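Local atomic coordinates of GH26C (Muricauda sp. MAR_2010_75, PDB entry 6Q78), a protein that probably hydrolyses internal beta-1,4-mannosidic linkages in mannans, as a beta-mannanase of glycoside hydrolase family 26. Residues A308-A313 with T353-E358. Sequence-based numbering, arbitrary orientation.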
loop_
_atom_site.group_PDB
_atom_site.type_symbol
_atom_site.label_atom_id
_atom_site.label_comp_id
_atom_site.label_asym_id
_atom_site.label_seq_id
_atom_site.Cartn_x
_atom_site.Cartn_y
_atom_site.Cartn_z
ATOM N N ALA A 308 -24.408 -3.979 7.733
ATOM C CA ALA A 308 -23.690 -3.773 8.989
ATOM C C ALA A 308 -22.186 -3.700 8.752
ATOM O O ALA A 308 -21.495 -2.837 9.309
ATOM C CB ALA A 308 -24.016 -4.890 9.982
ATOM N N GLY A 309 -21.648 -4.618 7.944
ATOM C CA GLY A 309 -20.220 -4.577 7.658
ATOM C C GLY A 309 -19.820 -3.344 6.877
ATOM O O GLY A 309 -18.756 -2.761 7.111
ATOM N N VAL A 310 -20.657 -2.938 5.922
ATOM C CA VAL A 310 -20.404 -1.694 5.201
ATOM C C VAL A 310 -20.316 -0.516 6.160
ATOM O O VAL A 310 -19.448 0.360 6.002
ATOM C CB VAL A 310 -21.484 -1.471 4.126
ATOM C CG1 VAL A 310 -21.258 -0.136 3.410
ATOM C CG2 VAL A 310 -21.469 -2.635 3.128
ATOM N N GLU A 311 -21.233 -0.456 7.140
ATOM C CA GLU A 311 -21.219 0.631 8.120
ATOM C C GLU A 311 -19.939 0.602 8.957
ATOM O O GLU A 311 -19.289 1.637 9.152
ATOM C CB GLU A 311 -22.451 0.551 9.025
ATOM C CG GLU A 311 -23.768 0.647 8.274
ATOM C CD GLU A 311 -24.967 0.444 9.189
ATOM O OE1 GLU A 311 -25.885 -0.313 8.807
ATOM O OE2 GLU A 311 -24.986 1.036 10.288
ATOM N N ARG A 312 -19.565 -0.575 9.474
ATOM C CA ARG A 312 -18.288 -0.684 10.182
ATOM C C ARG A 312 -17.136 -0.174 9.323
ATOM O O ARG A 312 -16.279 0.573 9.800
ATOM C CB ARG A 312 -18.024 -2.135 10.608
ATOM C CG ARG A 312 -19.031 -2.650 11.598
ATOM C CD ARG A 312 -18.574 -3.956 12.260
ATOM N NE ARG A 312 -18.220 -5.024 11.314
ATOM C CZ ARG A 312 -19.049 -5.983 10.889
ATOM N NH1 ARG A 312 -20.312 -6.006 11.265
ATOM N NH2 ARG A 312 -18.597 -6.914 10.057
ATOM N N ALA A 313 -17.080 -0.597 8.057
ATOM C CA ALA A 313 -15.973 -0.173 7.200
ATOM C C ALA A 313 -15.946 1.342 7.036
ATOM O O ALA A 313 -14.880 1.963 7.079
ATOM C CB ALA A 313 -16.062 -0.855 5.830
ATOM N N THR A 353 -20.589 -1.008 -6.196
ATOM C CA THR A 353 -21.326 0.243 -6.252
ATOM C C THR A 353 -22.014 0.556 -4.931
ATOM O O THR A 353 -22.025 1.717 -4.502
ATOM C CB THR A 353 -22.338 0.179 -7.393
ATOM O OG1 THR A 353 -21.622 0.023 -8.635
ATOM C CG2 THR A 353 -23.169 1.440 -7.427
ATOM N N ASN A 354 -22.586 -0.455 -4.266
ATOM C CA ASN A 354 -23.426 -0.221 -3.093
ATOM C C ASN A 354 -22.709 -0.462 -1.773
ATOM O O ASN A 354 -23.188 0.007 -0.724
ATOM C CB ASN A 354 -24.636 -1.153 -3.123
ATOM C CG ASN A 354 -25.483 -0.941 -4.360
ATOM O OD1 ASN A 354 -25.615 0.183 -4.845
ATOM N ND2 ASN A 354 -26.045 -2.021 -4.889
ATOM N N ASN A 355 -21.622 -1.226 -1.782
ATOM C CA ASN A 355 -20.926 -1.577 -0.549
ATOM C C ASN A 355 -19.597 -0.836 -0.472
ATOM O O ASN A 355 -19.421 0.048 0.364
ATOM C CB ASN A 355 -20.726 -3.091 -0.426
ATOM C CG ASN A 355 -22.032 -3.842 -0.253
ATOM O OD1 ASN A 355 -23.132 -3.280 -0.410
ATOM N ND2 ASN A 355 -21.923 -5.132 0.092
ATOM N N LEU A 356 -18.645 -1.177 -1.330
ATOM C CA LEU A 356 -17.341 -0.531 -1.280
ATOM C C LEU A 356 -17.457 0.969 -1.521
ATOM O O LEU A 356 -16.919 1.770 -0.747
ATOM C CB LEU A 356 -16.401 -1.175 -2.300
ATOM C CG LEU A 356 -15.048 -0.473 -2.363
ATOM C CD1 LEU A 356 -14.276 -0.589 -1.015
ATOM C CD2 LEU A 356 -14.223 -1.108 -3.465
ATOM N N PHE A 357 -18.162 1.376 -2.588
ATOM C CA PHE A 357 -18.219 2.805 -2.896
ATOM C C PHE A 357 -18.820 3.593 -1.743
ATOM O O PHE A 357 -18.338 4.685 -1.401
ATOM C CB PHE A 357 -19.011 3.058 -4.172
ATOM C CG PHE A 357 -19.067 4.516 -4.565
ATOM C CD1 PHE A 357 -17.975 5.112 -5.193
ATOM C CD2 PHE A 357 -20.186 5.290 -4.263
ATOM C CE1 PHE A 357 -18.027 6.481 -5.553
ATOM C CE2 PHE A 357 -20.236 6.642 -4.609
ATOM C CZ PHE A 357 -19.161 7.229 -5.258
ATOM N N GLU A 358 -19.873 3.062 -1.137
ATOM C CA GLU A 358 -20.496 3.740 -0.005
ATOM C C GLU A 358 -19.535 3.862 1.169
ATOM O O GLU A 358 -19.451 4.917 1.805
ATOM C CB GLU A 358 -21.771 2.994 0.395
ATOM C CG GLU A 358 -22.843 3.155 -0.639
ATOM C CD GLU A 358 -23.309 4.584 -0.696
ATOM O OE1 GLU A 358 -23.392 5.199 0.387
ATOM O OE2 GLU A 358 -23.562 5.098 -1.804
#
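Val310 packs its CG2 methyl squarely over one face of the Asn355 carboxamide, with CG2 3.6 Å from Asn355 CG and almost directly above that carbon. The methyl lies at 4.0 Å from both Asn355 OD1 and Asn355 ND2, centrally above the flat group, and the two side chains cross at about a right angle. The other valine branch, CG1, stands anti to the backbone N (chi1 177°) and reaches the backbone of the facing helix, 3.6 Å from Asn355 O. No hydrogen bond links the two segments, but Asn355 OD1 accepts one from Gln307 NE2, a turn earlier on the valine's own helix, which should limit rotation of the amide beneath the methyl. Helices 306-327 and 351-361 are successive outer helices of the TIM barrel, joined through strand 330-336, against which Leu356 packs on the inner side of its helix. Away from the asparagine, towards Glu358, the contact thins quickly. Glu358 adds just its CB, 4.4 Å from Val310 CG1, before its chain bends off and carries the carboxylate away from the facing helix, while the exposed Glu311 and Asn354, sequence neighbours of the packed pair, mark the solvent side.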